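Long-range contacts in concanavalin A-like lectin protein kinase family protein (Theobroma cacao, PDB 6CTH), which probably phosphorylates proteins as the kinase domain of a plant lectin receptor-like kinase, and here holds a bound inhibitor together with a magnesium ion: residues M184-C188 with P272-R277; W112-Y116 with Q258-L262; H139-K143 with T175-T180; L208-R214 with L229-V233. Numbering follows the deposited sequence.

Contact 1 (M184-C188 with P272-R277)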
# COMPACT_ATOMS: atom_id res chain seq x y z
N MET A 184 -7.67 -1.40 8.61
CA MET A 184 -7.46 -0.78 9.89
C MET A 184 -7.54 -1.77 11.02
O MET A 184 -8.53 -2.54 11.13
CB MET A 184 -8.44 0.36 10.08
CG MET A 184 -8.16 1.58 9.21
SD MET A 184 -9.51 2.78 9.26
CE MET A 184 -9.20 3.64 10.78
N ALA A 185 -6.49 -1.82 11.84
CA ALA A 185 -6.46 -2.71 12.98
C ALA A 185 -7.58 -2.41 13.98
O ALA A 185 -7.98 -1.26 14.12
CB ALA A 185 -5.09 -2.58 13.71
N PRO A 186 -8.06 -3.45 14.69
CA PRO A 186 -9.20 -3.17 15.58
C PRO A 186 -9.00 -2.10 16.65
O PRO A 186 -9.95 -1.33 16.91
CB PRO A 186 -9.54 -4.54 16.22
CG PRO A 186 -8.41 -5.40 15.91
CD PRO A 186 -7.67 -4.86 14.71
N GLU A 187 -7.80 -2.06 17.24
CA GLU A 187 -7.47 -1.05 18.22
C GLU A 187 -7.52 0.40 17.64
O GLU A 187 -7.69 1.33 18.41
CB GLU A 187 -6.16 -1.34 18.96
CG GLU A 187 -4.88 -1.07 18.15
CD GLU A 187 -4.47 -2.18 17.21
OE1 GLU A 187 -5.19 -3.25 17.12
OE2 GLU A 187 -3.39 -1.99 16.56
N CYS A 188 -7.39 0.58 16.32
CA CYS A 188 -7.62 1.92 15.73
C CYS A 188 -8.99 2.41 16.07
O CYS A 188 -9.14 3.58 16.45
CB CYS A 188 -7.57 1.92 14.20
SG CYS A 188 -5.92 1.60 13.52
N PRO A 272 -5.66 -9.99 15.65
CA PRO A 272 -6.51 -9.01 16.31
C PRO A 272 -5.85 -8.30 17.49
O PRO A 272 -6.07 -7.10 17.68
CB PRO A 272 -7.74 -9.84 16.77
CG PRO A 272 -7.77 -10.95 15.78
CD PRO A 272 -6.34 -11.29 15.50
N SER A 273 -4.99 -9.00 18.21
CA SER A 273 -4.31 -8.44 19.38
C SER A 273 -2.99 -7.82 18.95
O SER A 273 -2.11 -8.51 18.46
CB SER A 273 -4.00 -9.48 20.43
OG SER A 273 -5.15 -10.19 20.62
N HIS A 274 -2.89 -6.50 19.07
CA HIS A 274 -1.70 -5.82 18.59
C HIS A 274 -0.41 -6.31 19.24
O HIS A 274 0.61 -6.32 18.60
CB HIS A 274 -1.82 -4.30 18.73
CG HIS A 274 -1.87 -3.82 20.14
ND1 HIS A 274 -0.72 -3.52 20.85
CD2 HIS A 274 -2.91 -3.60 20.97
CE1 HIS A 274 -1.06 -3.21 22.09
NE2 HIS A 274 -2.38 -3.22 22.18
N ASN A 275 -0.48 -6.75 20.49
CA ASN A 275 0.76 -7.21 21.16
C ASN A 275 1.32 -8.53 20.62
O ASN A 275 2.45 -8.88 20.92
CB ASN A 275 0.55 -7.28 22.69
CG ASN A 275 -0.30 -8.44 23.11
OD1 ASN A 275 -1.38 -8.62 22.61
ND2 ASN A 275 0.20 -9.23 24.05
N LEU A 276 0.57 -9.26 19.80
CA LEU A 276 1.04 -10.51 19.22
C LEU A 276 1.55 -10.37 17.82
O LEU A 276 1.95 -11.37 17.21
CB LEU A 276 -0.11 -11.53 19.25
CG LEU A 276 -0.74 -11.85 20.62
CD1 LEU A 276 -1.73 -13.03 20.50
CD2 LEU A 276 0.32 -12.21 21.65
N ARG A 277 1.50 -9.15 17.25
CA ARG A 277 2.00 -8.94 15.91
C ARG A 277 3.51 -8.79 15.93
O ARG A 277 4.08 -8.27 16.91
CB ARG A 277 1.38 -7.68 15.28
CG ARG A 277 -0.15 -7.77 15.12
CD ARG A 277 -0.77 -6.51 14.57
NE ARG A 277 -2.19 -6.49 14.90
CZ ARG A 277 -2.85 -5.42 15.30
NH1 ARG A 277 -2.30 -4.22 15.28
NH2 ARG A 277 -4.09 -5.55 15.69
O HOH W 1 -5.46 -5.05 19.15
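E187 and R277 are the centre of this contact, with P186 beside them. The glutamate runs from the first turn of helix 186-191, its p, m rotamer bringing the carboxylate level with the guanidinium, and the two meet in a bidentate salt bridge: R277 NH1 gives a hydrogen bond of 2.8 Å to E187 OE2, and R277 NH2 one of 2.9 Å to E187 OE1. R277 NE meanwhile donates to the carbonyl of H271. This is the classic pairing of protein kinases, in which the glutamate of the APE motif, here A185-P186-E187, closes the activation segment against a C-lobe arginine in the loop between helices 256-269 and 280-287. P186 CG lies 3.4 Å from P272 O and P186 CD 3.8 Å from R277 NH2. Water 1 ties the glutamate to the loop backbone: it donates to E187 OE1 at 2.7 Å and to P272 O at 2.6 Å, and accepts from H274 N at 3.0 Å.

Contact 2 (W112-Y116 with Q258-L262)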
# COMPACT_ATOMS: atom_id res chain seq x y z
N TRP A 112 3.59 -15.82 -9.43
CA TRP A 112 3.91 -16.08 -8.04
C TRP A 112 5.24 -15.40 -7.67
O TRP A 112 5.33 -14.77 -6.61
CB TRP A 112 3.97 -17.56 -7.69
CG TRP A 112 4.37 -17.67 -6.29
CD1 TRP A 112 5.61 -17.96 -5.82
CD2 TRP A 112 3.57 -17.34 -5.16
NE1 TRP A 112 5.62 -17.86 -4.46
CE2 TRP A 112 4.38 -17.46 -4.03
CE3 TRP A 112 2.25 -16.93 -4.99
CZ2 TRP A 112 3.90 -17.24 -2.74
CZ3 TRP A 112 1.76 -16.70 -3.70
CH2 TRP A 112 2.61 -16.84 -2.59
N GLU A 113 6.27 -15.58 -8.50
CA GLU A 113 7.59 -15.04 -8.19
C GLU A 113 7.55 -13.49 -8.04
O GLU A 113 8.14 -12.93 -7.11
CB GLU A 113 8.63 -15.49 -9.24
N VAL A 114 6.82 -12.83 -8.92
CA VAL A 114 6.66 -11.39 -8.82
C VAL A 114 5.88 -10.99 -7.56
O VAL A 114 6.29 -10.06 -6.88
CB VAL A 114 6.05 -10.80 -10.11
CG1 VAL A 114 5.57 -9.37 -9.89
CG2 VAL A 114 7.05 -10.88 -11.26
N ARG A 115 4.83 -11.72 -7.21
CA ARG A 115 4.06 -11.39 -6.02
C ARG A 115 4.85 -11.48 -4.71
O ARG A 115 4.74 -10.62 -3.85
CB ARG A 115 2.84 -12.30 -5.91
CG ARG A 115 1.76 -12.03 -6.94
CD ARG A 115 0.62 -13.02 -6.82
NE ARG A 115 -0.11 -13.16 -8.07
CZ ARG A 115 -1.43 -13.24 -8.16
NH1 ARG A 115 -2.18 -13.19 -7.08
NH2 ARG A 115 -2.00 -13.36 -9.35
N TYR A 116 5.65 -12.53 -4.58
CA TYR A 116 6.46 -12.77 -3.37
C TYR A 116 7.52 -11.65 -3.30
O TYR A 116 7.79 -11.16 -2.22
CB TYR A 116 7.10 -14.13 -3.39
CG TYR A 116 7.47 -14.70 -2.02
CD1 TYR A 116 6.50 -14.99 -1.08
CD2 TYR A 116 8.78 -14.98 -1.69
CE1 TYR A 116 6.82 -15.51 0.15
CE2 TYR A 116 9.13 -15.49 -0.44
CZ TYR A 116 8.14 -15.74 0.47
OH TYR A 116 8.45 -16.30 1.68
N GLN A 258 6.56 -21.07 -0.15
CA GLN A 258 6.46 -19.60 -0.10
C GLN A 258 5.03 -19.18 0.12
O GLN A 258 4.76 -18.22 0.81
CB GLN A 258 7.02 -18.95 -1.38
CG GLN A 258 8.54 -19.03 -1.50
CD GLN A 258 9.09 -18.41 -2.77
OE1 GLN A 258 8.37 -18.09 -3.71
NE2 GLN A 258 10.39 -18.26 -2.82
N LEU A 259 4.07 -19.94 -0.42
CA LEU A 259 2.67 -19.60 -0.21
C LEU A 259 2.31 -19.77 1.24
O LEU A 259 1.64 -18.92 1.82
CB LEU A 259 1.72 -20.45 -1.07
CG LEU A 259 0.23 -20.29 -0.75
CD1 LEU A 259 -0.29 -18.87 -0.97
CD2 LEU A 259 -0.54 -21.28 -1.61
N GLU A 260 2.72 -20.89 1.84
CA GLU A 260 2.48 -21.13 3.23
C GLU A 260 3.07 -20.01 4.06
O GLU A 260 2.45 -19.53 5.01
CB GLU A 260 3.14 -22.47 3.67
CG GLU A 260 2.92 -22.82 5.12
CD GLU A 260 3.49 -24.20 5.46
OE1 GLU A 260 4.71 -24.39 5.28
OE2 GLU A 260 2.69 -25.06 5.83
N CYS A 261 4.29 -19.64 3.72
CA CYS A 261 5.01 -18.65 4.48
C CYS A 261 4.29 -17.31 4.41
O CYS A 261 4.11 -16.66 5.42
CB CYS A 261 6.41 -18.52 3.96
SG CYS A 261 7.41 -17.45 5.01
N LEU A 262 3.89 -16.94 3.20
CA LEU A 262 3.15 -15.69 2.98
C LEU A 262 1.86 -15.67 3.74
O LEU A 262 1.55 -14.68 4.38
CB LEU A 262 2.91 -15.43 1.48
CG LEU A 262 2.25 -14.09 1.12
CD1 LEU A 262 3.03 -12.91 1.68
CD2 LEU A 262 2.14 -13.92 -0.38
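In the helical C-lobe of the kinase fold, the start of helix 112-132 packs beside helix 256-269. The short segments run in roughly the same direction, 32° apart, but their axes stay 11.5 Å from each other at closest, so long side chains have to bridge the gap. W112 and Y116, one turn apart, project as two aromatic bumps, and Q258 fills the cleft between them. Its aliphatic part lies over the tyrosine ring, with Q258 CB 3.9 Å from the Y116 ring centroid and only 14° off the normal, a CH-pi contact. The far end of the indole drops into the hollow between L259 and L262: W112 CH2 is 3.9 Å from L259 CD1 and 3.7 Å from L262 CD2. The tyrosine ring sits against the next part of the surface, where Y116 CE1 comes within 4.1 Å of L262 CB at the ring edge. Its hydroxyl passes C261 and hydrogen-bonds to the carbonyl of L287. L262 also touches A207 and A211 of helix 196-212, which carries the packing further into the lobe. At the edge of the indole, W112 NE1 donates a 2.9 Å hydrogen bond to Q258 OE1.

Contact 3 (H139-K143 with T175-T180). With MG (magnesium ion), chain C.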
# COMPACT_ATOMS: atom_id res chain seq x y z
N HIS A 139 2.83 5.12 8.50
CA HIS A 139 2.21 5.41 7.21
C HIS A 139 0.69 5.67 7.32
O HIS A 139 0.16 6.67 6.76
CB HIS A 139 2.49 4.25 6.26
CG HIS A 139 2.01 4.47 4.87
ND1 HIS A 139 0.66 4.40 4.51
CD2 HIS A 139 2.69 4.84 3.75
CE1 HIS A 139 0.55 4.68 3.21
NE2 HIS A 139 1.77 4.97 2.74
N ARG A 140 0.01 4.74 7.96
CA ARG A 140 -1.41 4.85 8.27
C ARG A 140 -2.38 4.58 7.13
O ARG A 140 -3.58 4.63 7.32
CB ARG A 140 -1.70 6.18 8.95
CG ARG A 140 -1.03 6.29 10.31
CD ARG A 140 -1.32 7.62 10.98
NE ARG A 140 -2.70 7.72 11.41
CZ ARG A 140 -3.47 8.79 11.22
NH1 ARG A 140 -2.99 9.85 10.60
NH2 ARG A 140 -4.72 8.79 11.65
N ASP A 141 -1.86 4.27 5.95
CA ASP A 141 -2.75 3.92 4.83
C ASP A 141 -2.16 2.93 3.87
O ASP A 141 -2.24 3.08 2.63
CB ASP A 141 -3.24 5.17 4.14
CG ASP A 141 -4.56 4.96 3.37
OD1 ASP A 141 -5.26 3.96 3.61
OD2 ASP A 141 -4.87 5.86 2.57
N ILE A 142 -1.54 1.91 4.42
CA ILE A 142 -1.01 0.87 3.61
C ILE A 142 -2.16 0.08 2.95
O ILE A 142 -2.99 -0.46 3.68
CB ILE A 142 -0.10 -0.02 4.44
CG1 ILE A 142 1.14 0.78 4.89
CG2 ILE A 142 0.28 -1.26 3.68
CD1 ILE A 142 1.86 0.14 6.07
N LYS A 143 -2.17 -0.01 1.63
CA LYS A 143 -3.12 -0.80 0.88
C LYS A 143 -2.60 -0.92 -0.57
O LYS A 143 -1.69 -0.18 -0.95
CB LYS A 143 -4.50 -0.12 0.90
CG LYS A 143 -4.49 1.30 0.45
CD LYS A 143 -5.90 1.96 0.56
CE LYS A 143 -5.95 3.40 0.21
NZ LYS A 143 -7.34 3.98 0.30
N THR A 175 -3.75 12.33 16.94
CA THR A 175 -4.15 12.42 15.54
C THR A 175 -5.64 12.10 15.43
O THR A 175 -6.20 11.39 16.28
CB THR A 175 -3.38 11.41 14.64
OG1 THR A 175 -3.57 10.07 15.13
CG2 THR A 175 -1.90 11.73 14.61
N LEU A 176 -6.28 12.63 14.40
CA LEU A 176 -7.63 12.22 14.05
C LEU A 176 -7.66 10.80 13.58
O LEU A 176 -6.86 10.43 12.72
CB LEU A 176 -8.19 13.06 12.89
CG LEU A 176 -8.85 14.36 13.26
CD1 LEU A 176 -7.96 15.19 14.19
CD2 LEU A 176 -9.21 15.13 11.99
N LEU A 177 -8.66 10.04 14.02
CA LEU A 177 -8.86 8.68 13.56
C LEU A 177 -9.21 8.70 12.07
O LEU A 177 -10.17 9.34 11.69
CB LEU A 177 -9.96 7.98 14.35
CG LEU A 177 -10.36 6.60 13.84
CD1 LEU A 177 -9.19 5.65 13.84
CD2 LEU A 177 -11.58 6.07 14.61
N ALA A 178 -8.40 8.02 11.26
CA ALA A 178 -8.57 8.02 9.80
C ALA A 178 -7.88 6.80 9.27
O ALA A 178 -6.94 6.31 9.87
CB ALA A 178 -7.99 9.29 9.19
N GLY A 179 -8.31 6.36 8.11
CA GLY A 179 -7.67 5.28 7.42
C GLY A 179 -8.61 4.68 6.42
O GLY A 179 -9.68 5.21 6.14
N THR A 180 -8.24 3.53 5.89
CA THR A 180 -9.07 2.88 4.90
C THR A 180 -9.73 1.61 5.52
O THR A 180 -9.07 0.67 5.95
CB THR A 180 -8.28 2.56 3.64
OG1 THR A 180 -7.77 3.78 3.09
CG2 THR A 180 -9.20 1.89 2.61
MG MG C . -4.63 7.68 1.79
O HOH W 2 -5.64 2.52 6.95
O HOH W 3 -4.92 4.56 9.78
O HOH W 4 -5.24 12.00 10.87
O HOH W 5 -5.52 7.06 0.08
O HOH W 6 -6.44 8.17 2.72
O HOH W 7 -4.53 9.81 1.22
O HOH W 8 -3.49 8.39 3.41
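The catalytic loop of the kinase, with its HRD motif H139-R140-D141, here meets the C-terminal part of the activation segment, ahead of the APE motif and beside the magnesium site. The two loop segments run in nearly the same direction and come nearest at D141 and G179, 5.7 Å apart at CA. D141 faces two partners: D141 OD2 binds the magnesium ion at 2.0 Å, alongside four waters and D159 of the DFG motif, while D141 OD1 accepts a 2.6 Å hydrogen bond from T180 OG1. The same threonine oxygen accepts from the extended K143, with K143 NZ 2.8 Å from T180 OG1, so one hydroxyl joins the aspartate and lysine of the catalytic loop to the activation segment. At G179 the chain has backbone angles that call for glycine, and it passes R140 O with G179 CA 4.1 Å away. Two waters bridge the backbones: water 2 links R140 O to T180 N, and water 3 links R140 O to A178 O. Farther along, the R140 guanidinium joins two parts of the activation segment, L162 and L176. R140 NH1 hydrogen-bonds to the carbonyl of L162 and donates to water 4 at 3.1 Å, which in turn donates to L176 O. R140 NH2 donates directly to L176 O at 2.9 Å.

Contact 4 (L208-R214 with L229-V233)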
# COMPACT_ATOMS: atom_id res chain seq x y z
N LEU A 208 -2.12 -10.92 2.32
CA LEU A 208 -3.18 -11.91 2.03
C LEU A 208 -3.94 -11.61 0.76
O LEU A 208 -4.35 -12.54 0.05
CB LEU A 208 -4.10 -12.04 3.23
CG LEU A 208 -3.42 -12.58 4.48
CD1 LEU A 208 -4.35 -12.67 5.66
CD2 LEU A 208 -2.73 -13.93 4.27
N GLU A 209 -4.15 -10.32 0.46
CA GLU A 209 -4.74 -9.90 -0.82
C GLU A 209 -3.87 -10.34 -1.97
O GLU A 209 -4.35 -10.77 -3.00
CB GLU A 209 -4.97 -8.39 -0.91
CG GLU A 209 -5.97 -7.85 0.09
CD GLU A 209 -6.19 -6.38 0.04
OE1 GLU A 209 -5.16 -5.65 -0.13
OE2 GLU A 209 -7.38 -5.93 0.16
N ILE A 210 -2.54 -10.16 -1.83
CA ILE A 210 -1.62 -10.55 -2.88
C ILE A 210 -1.59 -12.09 -3.12
O ILE A 210 -1.60 -12.55 -4.26
CB ILE A 210 -0.23 -9.97 -2.54
CG1 ILE A 210 -0.24 -8.46 -2.67
CG2 ILE A 210 0.88 -10.55 -3.41
CD1 ILE A 210 1.05 -7.79 -2.17
N ALA A 211 -1.57 -12.86 -2.06
CA ALA A 211 -1.62 -14.33 -2.14
C ALA A 211 -2.91 -14.83 -2.84
O ALA A 211 -2.86 -15.78 -3.63
CB ALA A 211 -1.57 -14.93 -0.75
N SER A 212 -4.01 -14.17 -2.53
CA SER A 212 -5.35 -14.70 -2.84
C SER A 212 -6.00 -14.05 -4.07
O SER A 212 -6.97 -14.61 -4.65
CB SER A 212 -6.25 -14.53 -1.60
OG SER A 212 -6.63 -13.16 -1.42
N GLY A 213 -5.51 -12.88 -4.48
CA GLY A 213 -6.16 -12.08 -5.49
C GLY A 213 -7.54 -11.60 -5.12
O GLY A 213 -8.35 -11.33 -6.00
N ARG A 214 -7.84 -11.49 -3.82
CA ARG A 214 -9.15 -11.10 -3.31
C ARG A 214 -9.00 -9.87 -2.45
O ARG A 214 -8.07 -9.80 -1.63
CB ARG A 214 -9.74 -12.20 -2.43
CG ARG A 214 -10.09 -13.45 -3.22
CD ARG A 214 -10.55 -14.57 -2.31
NE ARG A 214 -10.68 -15.85 -3.01
CZ ARG A 214 -11.74 -16.23 -3.75
NH1 ARG A 214 -12.78 -15.42 -3.93
NH2 ARG A 214 -11.72 -17.44 -4.32
N LEU A 229 -11.90 -11.04 3.94
CA LEU A 229 -10.76 -11.89 3.66
C LEU A 229 -10.08 -12.54 4.83
O LEU A 229 -9.80 -13.74 4.77
CB LEU A 229 -9.68 -11.05 2.89
CG LEU A 229 -8.46 -11.82 2.38
CD1 LEU A 229 -8.84 -12.90 1.41
CD2 LEU A 229 -7.54 -10.82 1.70
N VAL A 230 -9.72 -11.78 5.87
CA VAL A 230 -8.87 -12.29 6.91
C VAL A 230 -9.53 -13.49 7.66
O VAL A 230 -8.86 -14.49 7.87
CB VAL A 230 -8.40 -11.17 7.87
CG1 VAL A 230 -7.74 -11.69 9.12
CG2 VAL A 230 -7.44 -10.21 7.14
N PRO A 231 -10.80 -13.37 8.03
CA PRO A 231 -11.43 -14.54 8.72
C PRO A 231 -11.46 -15.79 7.86
O PRO A 231 -11.25 -16.88 8.39
CB PRO A 231 -12.85 -14.09 9.02
CG PRO A 231 -12.82 -12.62 8.99
CD PRO A 231 -11.69 -12.20 8.08
N TRP A 232 -11.70 -15.65 6.56
CA TRP A 232 -11.70 -16.80 5.67
C TRP A 232 -10.32 -17.41 5.53
O TRP A 232 -10.17 -18.60 5.54
CB TRP A 232 -12.24 -16.41 4.29
CG TRP A 232 -12.17 -17.46 3.26
CD1 TRP A 232 -13.07 -18.48 3.06
CD2 TRP A 232 -11.18 -17.59 2.24
NE1 TRP A 232 -12.68 -19.24 1.97
CE2 TRP A 232 -11.54 -18.71 1.45
CE3 TRP A 232 -10.04 -16.86 1.89
CZ2 TRP A 232 -10.78 -19.12 0.34
CZ3 TRP A 232 -9.28 -17.28 0.79
CH2 TRP A 232 -9.66 -18.40 0.03
N VAL A 233 -9.27 -16.56 5.44
CA VAL A 233 -7.90 -17.10 5.42
C VAL A 233 -7.59 -17.81 6.73
O VAL A 233 -7.02 -18.93 6.73
CB VAL A 233 -6.83 -16.02 5.06
CG1 VAL A 233 -5.43 -16.62 5.10
CG2 VAL A 233 -7.08 -15.46 3.68
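L229, in the t, p rotamer, has the most buried surface here and fills a hollow formed where helix 196-212 ends and the chain turns away: L229 CD2 lies 4.0 Å from L208 CB, 3.7 Å from E209 CG and 3.5 Å from R214 O, while L229 CD1 lies 3.6 Å from S212 OG. R214 O is buried here with no hydrogen-bond partner in the model. S212 takes the p rotamer, which swings its hydroxyl back so that S212 OG donates to L208 O at 2.8 Å and accepts from R214 N at 3.2 Å; the second bond makes an ST turn, with G213 between at positive phi. L208, m, t, stretches along the other helix, with L208 CD1 4.2 Å from V230 CG2 and L208 CD2 3.9 Å from V233 CG1. R214 is extended through chi3, which brings R214 NE to 4.1 Å from W232 CH2; with R214 CZ 5.3 Å from the centroid of the W232 six-membered ring, any cation-pi attraction is weak at most, and R214 NH1 is instead hydrogen-bonded to the carbonyl of P219. The axes of the two helical segments cross at 66°, 11.1 Å apart, and helix 256-269 packs against both, its L267 touching L208 and V233; helix 112-132 meets I210 on a different face of helix 196-212.

All four contacts lie within one protein kinase domain. Contact 2 opens first along the chain, and contacts 3 and 4 both lie within its span; contact 1 opens with the APE motif after contact 3 has closed, spans contact 4 and ends last, so its segments alternate with those of contact 2. Contacts 2 and 4 belong to the helix packing of the C-lobe, their centres 13 Å apart, joined where R115 reaches I210 and where L262 meets A211. Contacts 1 and 3, with centres 14 Å apart, hold the activation segment, touching through M184 and L177. Contact 2 is farthest from the magnesium-bearing contact 3, at 26 Å between centres. The activation segment thus bridges the metal site and the C-lobe helices.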